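Local coordinates for OBCA, Oxalate Biosynthetic Component A (Burkholderia glumae, PDB 4NNB), which folds into a metal-binding TIM barrel and holds a magnesium ion and an oxaloacetate ion together in one pocket, at residues A[6-12]-A[469-475]; A[212-217]-A[268-274]; A[224-228]-A[257-261]; A[459-463]-A[505-509]. All blocks are in the same frame, centred on the assembly; numbering follows the deposited sequence.

Interaction 1 (A[6-12]-A[469-475]); sequences LYITAAP and GIRVGLE. With MG (magnesium ion), chain B; OAA (oxaloacetate ion), chain C.
Residues 6-10 and 469-472, paired in parallel from Tyr7-Gly469 to Ala10-Val472, are the first and last strands of the eight-stranded barrel, and their pairing closes it. The segment axes approach to 4.6 Å and diverge by 20°. Hydrogen bonds run alternately across the seam, beginning with Ile470 N to Tyr7 O (3.1 Å), passing through Thr9 N to Ile470 O and Val472 N to Thr9 O, and reaching Ala11 N to Val472 O (2.8 Å). Beyond the extended Gly473, Glu475 N still reaches Ala11 O (3.0 Å). The methyl of Ala11 lies over one face of the Arg471 guanidinium, 3.6 Å from NE. That group, whose NE is also paired with Asp476, bridges to Glu475 through NH2 and OE1 (3.0 Å), and OE1 in turn binds the magnesium ion at 2.2 Å. Arg471 is thus a second-shell group, consistent with a part in positioning the metal-binding carboxylate. With CG anti to the backbone N (chi1 173°), the extended Glu475 chain reaches the metal. Outside the barrel, Ile470 and Val472 pack on helix 458-465 and Ile8 on helix 495-507. On the inner face Thr9 meets His224 of the adjoining strand 222-229.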
# COMPACT_ATOMS: atom_id res chain seq x y z
N LEU A 6 -20.67 -0.30 -9.50
CA LEU A 6 -19.22 -0.35 -9.34
C LEU A 6 -18.70 -1.63 -8.70
O LEU A 6 -19.40 -2.29 -7.92
CB LEU A 6 -18.72 0.86 -8.56
CG LEU A 6 -18.75 2.22 -9.26
CD1 LEU A 6 -20.05 2.94 -8.97
CD2 LEU A 6 -17.58 3.05 -8.80
N TYR A 7 -17.47 -1.99 -9.02
CA TYR A 7 -16.84 -3.09 -8.30
C TYR A 7 -15.61 -2.56 -7.55
O TYR A 7 -14.95 -1.63 -8.01
CB TYR A 7 -16.51 -4.28 -9.21
CG TYR A 7 -15.52 -4.01 -10.32
CD1 TYR A 7 -14.17 -4.32 -10.18
CD2 TYR A 7 -15.94 -3.46 -11.53
CE1 TYR A 7 -13.26 -4.08 -11.20
CE2 TYR A 7 -15.04 -3.21 -12.56
CZ TYR A 7 -13.70 -3.53 -12.39
OH TYR A 7 -12.81 -3.29 -13.41
N ILE A 8 -15.36 -3.13 -6.38
CA ILE A 8 -14.23 -2.72 -5.57
C ILE A 8 -13.11 -3.72 -5.79
O ILE A 8 -13.33 -4.92 -5.70
CB ILE A 8 -14.58 -2.65 -4.07
CG1 ILE A 8 -15.66 -1.58 -3.83
CG2 ILE A 8 -13.32 -2.36 -3.21
CD1 ILE A 8 -16.30 -1.61 -2.43
N THR A 9 -11.93 -3.20 -6.11
CA THR A 9 -10.72 -4.01 -6.10
C THR A 9 -9.98 -3.83 -4.78
O THR A 9 -9.68 -2.72 -4.37
CB THR A 9 -9.78 -3.67 -7.28
OG1 THR A 9 -10.40 -4.06 -8.52
CG2 THR A 9 -8.45 -4.43 -7.15
N ALA A 10 -9.68 -4.94 -4.10
CA ALA A 10 -8.81 -4.89 -2.92
C ALA A 10 -7.36 -5.13 -3.34
O ALA A 10 -7.09 -6.05 -4.11
CB ALA A 10 -9.24 -5.93 -1.92
N ALA A 11 -6.43 -4.33 -2.84
CA ALA A 11 -5.01 -4.55 -3.17
C ALA A 11 -4.20 -4.67 -1.87
O ALA A 11 -3.70 -3.67 -1.37
CB ALA A 11 -4.48 -3.42 -4.05
N PRO A 12 -4.09 -5.89 -1.33
CA PRO A 12 -3.63 -6.05 0.06
C PRO A 12 -2.13 -6.01 0.32
O PRO A 12 -1.75 -5.90 1.49
CB PRO A 12 -4.16 -7.44 0.46
CG PRO A 12 -5.22 -7.77 -0.57
CD PRO A 12 -4.74 -7.11 -1.83
N GLY A 469 -15.21 1.27 -11.34
CA GLY A 469 -14.62 0.62 -10.18
C GLY A 469 -13.71 1.52 -9.39
O GLY A 469 -13.27 2.56 -9.88
N ILE A 470 -13.44 1.12 -8.15
CA ILE A 470 -12.51 1.82 -7.28
C ILE A 470 -11.65 0.78 -6.57
O ILE A 470 -12.16 -0.26 -6.14
CB ILE A 470 -13.27 2.66 -6.21
CG1 ILE A 470 -13.98 3.84 -6.86
CG2 ILE A 470 -12.31 3.20 -5.13
CD1 ILE A 470 -14.92 4.57 -5.88
N ARG A 471 -10.36 1.06 -6.46
CA ARG A 471 -9.43 0.16 -5.79
C ARG A 471 -8.92 0.80 -4.51
O ARG A 471 -8.63 2.01 -4.47
CB ARG A 471 -8.24 -0.18 -6.73
CG ARG A 471 -6.95 -0.61 -6.03
CD ARG A 471 -5.92 -1.22 -7.01
NE ARG A 471 -4.56 -0.90 -6.59
CZ ARG A 471 -3.45 -1.25 -7.25
NH1 ARG A 471 -3.52 -1.96 -8.37
NH2 ARG A 471 -2.28 -0.87 -6.78
N VAL A 472 -8.82 -0.01 -3.45
CA VAL A 472 -8.20 0.43 -2.20
C VAL A 472 -7.38 -0.74 -1.67
O VAL A 472 -7.53 -1.86 -2.15
CB VAL A 472 -9.24 0.83 -1.14
CG1 VAL A 472 -9.94 2.12 -1.53
CG2 VAL A 472 -10.25 -0.31 -0.95
N GLY A 473 -6.52 -0.47 -0.70
CA GLY A 473 -5.79 -1.54 -0.03
C GLY A 473 -4.45 -1.05 0.47
O GLY A 473 -4.00 0.03 0.06
N LEU A 474 -3.78 -1.83 1.32
CA LEU A 474 -2.47 -1.44 1.87
C LEU A 474 -1.41 -1.15 0.79
O LEU A 474 -0.49 -0.34 1.01
CB LEU A 474 -1.97 -2.49 2.86
CG LEU A 474 -2.83 -2.70 4.12
CD1 LEU A 474 -2.06 -3.51 5.18
CD2 LEU A 474 -3.29 -1.36 4.68
N GLU A 475 -1.53 -1.78 -0.37
CA GLU A 475 -0.68 -1.43 -1.52
C GLU A 475 -0.67 0.06 -1.82
O GLU A 475 0.38 0.64 -2.12
CB GLU A 475 -1.13 -2.21 -2.77
CG GLU A 475 -0.42 -1.78 -4.06
CD GLU A 475 -0.54 -2.82 -5.16
OE1 GLU A 475 0.06 -2.63 -6.24
OE2 GLU A 475 -1.26 -3.82 -4.95
MG MG B . 0.40 -3.93 -7.96
O1 OAA C . 1.33 -4.42 -12.21
O2 OAA C . 0.87 -4.64 -10.00
O4 OAA C . 3.71 -0.63 -8.18
O5 OAA C . 4.72 -1.62 -9.99
O3 OAA C . 1.98 -2.89 -8.25
C1 OAA C . 1.42 -3.98 -10.98
C2 OAA C . 2.17 -2.69 -10.73
C3 OAA C . 2.58 -2.43 -9.30
C4 OAA C . 3.74 -1.52 -9.14
O HOH W 1 -0.59 -2.13 -8.90

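Interaction 2 (A[212-217]-A[268-274]); sequences TIRSMR and REPAAIL
Glu269 lies against Met216 and Arg217 of the helix, and with Met216 and Arg268 it loses the most surface in this contact. The Arg217 chain, extended from CG to NE, comes side-on to the carboxylate and gives both NE and NH2 to the single oxygen Glu269 OE2. The NE bond is 2.8 Å long with 162° at the hydrogen, and it meets the anti lone pair of OE2; the one from NH2 to OE2 is longer, at 3.2 Å. Both lie in the guanidinium plane, which stands 72° from that of the carboxylate. Ile213 packs against both guanidinium groups: its CG2 sits 3.3 Å above the centre of the Arg217 one, and its CD1 lies 3.0 Å above the plane of the Arg268 one, displaced toward its rim. Arg217 NH1 and Arg268 NH2 come within 3.8 Å, and a salt bridge from Arg268 NH1 to Glu210 probably offsets part of their mutual charge. In the barrel, helix 205-217 leads into strand 222-229, while the segment 268-274 runs from helix 255-268 into the next strand, 273-276, passing through a type I turn from Glu269 to Ala272. Met216 fills the inside of this link. Its SD lies 3.4 Å from Ala272 CB, and a bend at chi3 (67°) turns CE back toward Glu269, 3.9 Å from OE1.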
# COMPACT_ATOMS: atom_id res chain seq x y z
N THR A 212 -7.20 -11.73 1.72
CA THR A 212 -7.98 -11.82 0.48
C THR A 212 -9.43 -12.19 0.77
O THR A 212 -10.37 -11.55 0.28
CB THR A 212 -7.36 -12.88 -0.48
OG1 THR A 212 -6.05 -12.44 -0.88
CG2 THR A 212 -8.22 -13.06 -1.72
N ILE A 213 -9.62 -13.24 1.56
CA ILE A 213 -10.96 -13.68 1.92
C ILE A 213 -11.73 -12.64 2.74
O ILE A 213 -12.89 -12.34 2.43
CB ILE A 213 -10.90 -15.02 2.65
CG1 ILE A 213 -10.54 -16.11 1.64
CG2 ILE A 213 -12.25 -15.35 3.29
CD1 ILE A 213 -9.79 -17.23 2.24
N ARG A 214 -11.08 -12.07 3.75
CA ARG A 214 -11.72 -10.99 4.51
C ARG A 214 -12.08 -9.80 3.63
O ARG A 214 -13.15 -9.23 3.78
CB ARG A 214 -10.83 -10.53 5.67
CG ARG A 214 -10.59 -11.61 6.70
CD ARG A 214 -10.56 -11.00 8.08
NE ARG A 214 -11.75 -10.19 8.32
CZ ARG A 214 -11.87 -9.35 9.34
NH1 ARG A 214 -12.98 -8.64 9.47
NH2 ARG A 214 -10.89 -9.21 10.21
N SER A 215 -11.18 -9.41 2.72
CA SER A 215 -11.47 -8.29 1.82
C SER A 215 -12.67 -8.56 0.92
O SER A 215 -13.52 -7.67 0.72
CB SER A 215 -10.23 -7.95 0.98
OG SER A 215 -9.27 -7.29 1.78
N MET A 216 -12.75 -9.76 0.38
CA MET A 216 -13.90 -10.15 -0.44
C MET A 216 -15.19 -10.12 0.38
O MET A 216 -16.23 -9.67 -0.09
CB MET A 216 -13.72 -11.55 -0.99
CG MET A 216 -12.84 -11.65 -2.22
SD MET A 216 -12.86 -13.38 -2.67
CE MET A 216 -14.57 -13.57 -3.17
N ARG A 217 -15.11 -10.57 1.63
CA ARG A 217 -16.31 -10.62 2.46
C ARG A 217 -16.75 -9.24 2.93
O ARG A 217 -17.91 -9.04 3.25
CB ARG A 217 -16.11 -11.62 3.60
CG ARG A 217 -16.06 -13.03 3.07
CD ARG A 217 -15.70 -14.06 4.10
NE ARG A 217 -15.73 -15.39 3.49
CZ ARG A 217 -15.37 -16.52 4.10
NH1 ARG A 217 -14.93 -16.49 5.35
NH2 ARG A 217 -15.44 -17.67 3.46
N ARG A 268 -11.92 -21.65 -0.12
CA ARG A 268 -12.83 -20.95 0.77
C ARG A 268 -13.80 -20.06 0.01
O ARG A 268 -14.98 -19.97 0.35
CB ARG A 268 -12.04 -20.17 1.83
CG ARG A 268 -11.13 -21.07 2.65
CD ARG A 268 -10.29 -20.30 3.66
NE ARG A 268 -11.10 -19.45 4.54
CZ ARG A 268 -10.61 -18.49 5.33
NH1 ARG A 268 -9.31 -18.24 5.37
NH2 ARG A 268 -11.43 -17.78 6.09
N GLU A 269 -13.31 -19.40 -1.04
CA GLU A 269 -14.16 -18.58 -1.88
C GLU A 269 -13.88 -18.89 -3.34
O GLU A 269 -13.01 -18.26 -3.95
CB GLU A 269 -13.90 -17.09 -1.62
CG GLU A 269 -14.41 -16.58 -0.27
CD GLU A 269 -15.91 -16.35 -0.25
OE1 GLU A 269 -16.55 -16.35 -1.33
OE2 GLU A 269 -16.46 -16.13 0.85
N PRO A 270 -14.60 -19.87 -3.90
CA PRO A 270 -14.34 -20.27 -5.30
C PRO A 270 -14.71 -19.20 -6.32
O PRO A 270 -14.29 -19.29 -7.47
CB PRO A 270 -15.22 -21.51 -5.49
CG PRO A 270 -16.22 -21.47 -4.36
CD PRO A 270 -15.53 -20.79 -3.22
N ALA A 271 -15.48 -18.20 -5.90
CA ALA A 271 -15.84 -17.10 -6.80
C ALA A 271 -14.74 -16.05 -6.91
O ALA A 271 -14.85 -15.14 -7.73
CB ALA A 271 -17.12 -16.44 -6.32
N ALA A 272 -13.73 -16.14 -6.04
CA ALA A 272 -12.71 -15.10 -5.97
C ALA A 272 -12.12 -14.82 -7.33
O ALA A 272 -11.75 -15.74 -8.07
CB ALA A 272 -11.61 -15.50 -5.02
N ILE A 273 -12.05 -13.53 -7.67
CA ILE A 273 -11.40 -13.10 -8.90
C ILE A 273 -10.01 -12.59 -8.56
O ILE A 273 -9.85 -11.52 -7.98
CB ILE A 273 -12.19 -11.99 -9.58
CG1 ILE A 273 -13.62 -12.47 -9.86
CG2 ILE A 273 -11.50 -11.56 -10.88
CD1 ILE A 273 -14.54 -11.39 -10.36
N LEU A 274 -9.00 -13.39 -8.90
CA LEU A 274 -7.63 -13.03 -8.57
C LEU A 274 -6.97 -12.27 -9.72
O LEU A 274 -7.03 -12.67 -10.89
CB LEU A 274 -6.83 -14.28 -8.19
CG LEU A 274 -7.28 -15.02 -6.92
CD1 LEU A 274 -6.21 -16.02 -6.50
CD2 LEU A 274 -7.63 -14.07 -5.77

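Interaction 3 (A[224-228]-A[257-261]); sequences HLHTR and DYDAI. With MG (magnesium ion), chain B; OAA (oxaloacetate ion), chain C.
Thr227 and Leu225, on the outward side of strand 222-229, pack against Tyr258, Ile261 and Asp257 of helix 255-268 in a buried, largely apolar strand-to-helix contact. The clearest evidence is a CH-pi contact: Thr227 CG2 stands over one face of the Tyr258 ring, 3.8 Å from its centroid and 21° off the ring normal. The same methyl touches Asp257 CB at 3.6 Å. The rotamer that puts the methyl there sets OG1 between the backbone N and the carbonyl carbon (chi1 48°), where Gln252 O and Val254 N hold it. Leu225 comes to the edge of the tyrosine ring, with CB 4.0 Å from CE1, while its CD1 meets Ile261 CG2 at 3.9 Å. After an excursion through three short strands that follow strand 222-229, helix 255-268 returns the chain to the parallel neighbour 273-276, completing a beta-alpha-beta crossover. Near the strand's far end the link is by water: one molecule accepts from Arg228 N at 2.9 Å and lies 2.9 Å from Asp257 OD2. The opposite side of the strand carries the metal site. His224 NE2 binds the magnesium ion at 2.2 Å and His226 NE2 binds it at 2.1 Å, with Glu475 as the third protein ligand and oxaloacetate chelating through O2 and O3. A hydrogen bond from ND1 of His226 to Asn251 OD1 fixes the rotation of that imidazole, while on the outer side Tyr258 also meets the ring of His295.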
# COMPACT_ATOMS: atom_id res chain seq x y z
N HIS A 224 -6.24 -7.81 -6.12
CA HIS A 224 -4.96 -7.66 -6.82
C HIS A 224 -3.83 -8.08 -5.87
O HIS A 224 -3.68 -7.51 -4.79
CB HIS A 224 -4.81 -6.21 -7.30
CG HIS A 224 -3.45 -5.85 -7.83
ND1 HIS A 224 -2.98 -6.29 -9.05
CD2 HIS A 224 -2.48 -5.04 -7.33
CE1 HIS A 224 -1.78 -5.80 -9.27
NE2 HIS A 224 -1.45 -5.03 -8.23
N LEU A 225 -3.04 -9.07 -6.27
CA LEU A 225 -2.05 -9.69 -5.41
C LEU A 225 -0.61 -9.41 -5.83
O LEU A 225 -0.29 -9.40 -7.02
CB LEU A 225 -2.25 -11.21 -5.40
CG LEU A 225 -3.56 -11.70 -4.76
CD1 LEU A 225 -3.68 -13.23 -4.84
CD2 LEU A 225 -3.61 -11.24 -3.30
N HIS A 226 0.26 -9.20 -4.83
CA HIS A 226 1.70 -9.33 -4.99
C HIS A 226 2.20 -10.39 -4.01
O HIS A 226 1.54 -10.69 -3.01
CB HIS A 226 2.44 -8.04 -4.61
CG HIS A 226 2.27 -6.91 -5.58
ND1 HIS A 226 3.34 -6.30 -6.19
CD2 HIS A 226 1.17 -6.22 -5.97
CE1 HIS A 226 2.91 -5.30 -6.94
NE2 HIS A 226 1.59 -5.23 -6.83
N THR A 227 3.38 -10.92 -4.28
CA THR A 227 4.13 -11.71 -3.31
C THR A 227 5.43 -10.99 -2.97
O THR A 227 5.83 -10.05 -3.68
CB THR A 227 4.43 -13.12 -3.83
OG1 THR A 227 4.95 -13.04 -5.17
CG2 THR A 227 3.15 -13.96 -3.84
N ARG A 228 6.08 -11.42 -1.89
CA ARG A 228 7.32 -10.81 -1.43
C ARG A 228 8.34 -11.90 -1.14
O ARG A 228 7.99 -12.99 -0.68
CB ARG A 228 7.10 -10.02 -0.13
CG ARG A 228 6.06 -8.90 -0.20
CD ARG A 228 6.46 -7.79 -1.16
NE ARG A 228 5.53 -6.67 -1.02
CZ ARG A 228 5.65 -5.71 -0.12
NH1 ARG A 228 6.69 -5.71 0.72
NH2 ARG A 228 4.76 -4.73 -0.05
N ASP A 257 4.74 -19.40 -3.60
CA ASP A 257 3.69 -18.69 -2.85
C ASP A 257 2.35 -18.76 -3.58
O ASP A 257 1.32 -19.10 -2.98
CB ASP A 257 4.09 -17.23 -2.57
CG ASP A 257 5.14 -17.12 -1.47
OD1 ASP A 257 5.50 -18.16 -0.92
OD2 ASP A 257 5.60 -15.99 -1.16
N TYR A 258 2.35 -18.46 -4.87
CA TYR A 258 1.11 -18.53 -5.64
C TYR A 258 0.56 -19.95 -5.74
O TYR A 258 -0.65 -20.15 -5.77
CB TYR A 258 1.27 -17.89 -7.02
CG TYR A 258 1.23 -16.38 -6.95
CD1 TYR A 258 0.10 -15.73 -6.48
CD2 TYR A 258 2.31 -15.61 -7.35
CE1 TYR A 258 0.04 -14.35 -6.40
CE2 TYR A 258 2.25 -14.22 -7.29
CZ TYR A 258 1.12 -13.60 -6.82
OH TYR A 258 1.05 -12.23 -6.73
N ASP A 259 1.43 -20.95 -5.79
CA ASP A 259 0.99 -22.35 -5.81
C ASP A 259 0.18 -22.67 -4.56
O ASP A 259 -0.72 -23.53 -4.58
CB ASP A 259 2.19 -23.29 -5.88
CG ASP A 259 2.77 -23.39 -7.28
OD1 ASP A 259 2.15 -22.85 -8.23
OD2 ASP A 259 3.83 -24.03 -7.42
N ALA A 260 0.49 -21.97 -3.48
CA ALA A 260 -0.24 -22.11 -2.22
C ALA A 260 -1.47 -21.20 -2.19
O ALA A 260 -2.58 -21.65 -1.90
CB ALA A 260 0.68 -21.81 -1.04
N ILE A 261 -1.27 -19.92 -2.52
CA ILE A 261 -2.35 -18.93 -2.42
C ILE A 261 -3.56 -19.24 -3.30
O ILE A 261 -4.70 -19.19 -2.82
CB ILE A 261 -1.85 -17.49 -2.70
CG1 ILE A 261 -0.86 -17.07 -1.62
CG2 ILE A 261 -3.01 -16.51 -2.77
CD1 ILE A 261 0.11 -15.96 -2.03
MG MG B . 0.40 -3.93 -7.96
O1 OAA C . 1.33 -4.42 -12.21
O2 OAA C . 0.87 -4.64 -10.00
O4 OAA C . 3.71 -0.63 -8.18
O5 OAA C . 4.72 -1.62 -9.99
O3 OAA C . 1.98 -2.89 -8.25
C1 OAA C . 1.42 -3.98 -10.98
C2 OAA C . 2.17 -2.69 -10.73
C3 OAA C . 2.58 -2.43 -9.30
C4 OAA C . 3.74 -1.52 -9.14
O HOH W 2 4.58 -13.42 -0.46
O HOH W 3 7.72 -15.50 -0.06
O HOH W 1 -0.59 -2.13 -8.90

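Interaction 4 (A[459-463]-A[505-509]); sequences VDVAL and ELLGR
Val459 packs against Glu505, Leu506 and Arg509; CG1 meets the last two and CG2 the first. CG1, anti to the backbone N (chi1 173°), lies 3.5 Å above the plane of the Arg509 guanidinium, toward its rim, and CG2 rests on Glu505 CD at 3.6 Å. Asp460 takes the edge of the same guanidinium. Its OD1 is modelled 2.5 Å from Arg509 NH2, a length too short to be trusted in detail, and a weak second bond comes from Arg509 NH1 to OD1 at 3.1 Å. The carboxylate and guanidinium planes are 46° apart. Arg509 NH1 also makes a weak bond to Glu505 OE2 at 2.9 Å, so the arginine carries positive charge between two acids that would otherwise probably repel each other. A bend at chi2 (-111°) brings the guanidinium back over Val459. Behind these groups Leu506 CD2 fits against Val459 CG1 at 4.1 Å, with Leu463 beside it. In the next shell His419 bonds Asp460 OD2 from helix 416-440, and a water accepts from Val459 N (3.0 Å) while lying near Glu505 OE1. Leu506 and Ala462 both reach inward to Ile470 of strand 469-472. Helices 458-465 and 495-507, which come before and after that strand in the chain, thus pack together in the outer helical layer that surrounds the strands of a TIM barrel.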
# COMPACT_ATOMS: atom_id res chain seq x y z
N VAL A 459 -14.00 8.63 -4.15
CA VAL A 459 -15.39 8.47 -4.53
C VAL A 459 -15.90 9.60 -5.43
O VAL A 459 -16.55 9.34 -6.43
CB VAL A 459 -16.31 8.26 -3.31
CG1 VAL A 459 -17.78 8.26 -3.73
CG2 VAL A 459 -15.95 6.96 -2.63
N ASP A 460 -15.59 10.85 -5.08
CA ASP A 460 -16.07 11.98 -5.89
C ASP A 460 -15.51 11.89 -7.31
O ASP A 460 -16.25 12.07 -8.28
CB ASP A 460 -15.68 13.32 -5.27
CG ASP A 460 -16.52 13.67 -4.05
OD1 ASP A 460 -17.66 13.18 -3.93
OD2 ASP A 460 -16.02 14.45 -3.21
N VAL A 461 -14.21 11.63 -7.42
CA VAL A 461 -13.55 11.55 -8.72
C VAL A 461 -14.08 10.40 -9.56
O VAL A 461 -14.35 10.56 -10.75
CB VAL A 461 -12.02 11.42 -8.58
CG1 VAL A 461 -11.38 11.13 -9.93
CG2 VAL A 461 -11.45 12.69 -8.00
N ALA A 462 -14.27 9.24 -8.93
CA ALA A 462 -14.73 8.07 -9.66
C ALA A 462 -16.17 8.25 -10.16
O ALA A 462 -16.52 7.85 -11.28
CB ALA A 462 -14.63 6.83 -8.80
N LEU A 463 -17.01 8.82 -9.30
CA LEU A 463 -18.40 9.02 -9.64
C LEU A 463 -18.53 10.09 -10.73
O LEU A 463 -19.32 9.95 -11.66
CB LEU A 463 -19.19 9.40 -8.38
CG LEU A 463 -20.14 8.33 -7.83
CD1 LEU A 463 -19.72 6.92 -8.16
CD2 LEU A 463 -20.34 8.48 -6.32
N GLU A 505 -19.21 4.45 1.91
CA GLU A 505 -19.32 5.75 1.26
C GLU A 505 -20.03 5.66 -0.10
O GLU A 505 -20.81 6.55 -0.46
CB GLU A 505 -17.93 6.39 1.11
CG GLU A 505 -17.96 7.75 0.42
CD GLU A 505 -16.66 8.52 0.53
OE1 GLU A 505 -15.61 7.92 0.87
OE2 GLU A 505 -16.69 9.75 0.29
N LEU A 506 -19.79 4.58 -0.84
CA LEU A 506 -20.44 4.39 -2.14
C LEU A 506 -21.96 4.22 -1.99
O LEU A 506 -22.74 4.90 -2.66
CB LEU A 506 -19.83 3.21 -2.90
CG LEU A 506 -18.50 3.50 -3.60
CD1 LEU A 506 -17.82 2.22 -4.06
CD2 LEU A 506 -18.70 4.46 -4.79
N LEU A 507 -22.36 3.32 -1.09
CA LEU A 507 -23.77 3.07 -0.81
C LEU A 507 -24.50 4.34 -0.36
O LEU A 507 -25.66 4.55 -0.70
CB LEU A 507 -23.90 1.96 0.23
CG LEU A 507 -23.60 0.56 -0.29
CD1 LEU A 507 -23.65 -0.46 0.84
CD2 LEU A 507 -24.56 0.20 -1.41
N GLY A 508 -23.81 5.19 0.38
CA GLY A 508 -24.37 6.46 0.82
C GLY A 508 -24.63 7.47 -0.28
O GLY A 508 -25.23 8.52 -0.03
N ARG A 509 -24.16 7.19 -1.50
CA ARG A 509 -24.40 8.08 -2.63
C ARG A 509 -25.25 7.40 -3.68
O ARG A 509 -25.26 7.81 -4.84
CB ARG A 509 -23.09 8.56 -3.25
CG ARG A 509 -22.03 8.93 -2.25
CD ARG A 509 -21.74 10.42 -2.22
NE ARG A 509 -20.46 10.65 -1.58
CZ ARG A 509 -19.40 11.16 -2.19
NH1 ARG A 509 -18.26 11.32 -1.52
NH2 ARG A 509 -19.47 11.52 -3.47
O HOH W 4 -13.38 8.85 -1.19

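How the interactions relate
Interactions 1 and 3 converge on the metal site: Glu475 of interaction 1 joins His224 and His226 of interaction 3 at the magnesium ion, and both contacts share its bound water and oxaloacetate. Their centres are about 17 Å apart, and Ala10 O lies 2.8 Å from His224 N where strands 5-10 and 222-229 adjoin. Interaction 2 backs the same strands from outside, with Thr212 OG1 3.6 Å from Leu225 CD2 and Ala10 CB 3.7 Å from Ser215 CB. Interaction 4 touches interaction 1 through Ile470 CG1 and Ala462 CB (3.6 Å). It stays clear of interaction 3, the nearest atoms of the two being about 15 Å apart.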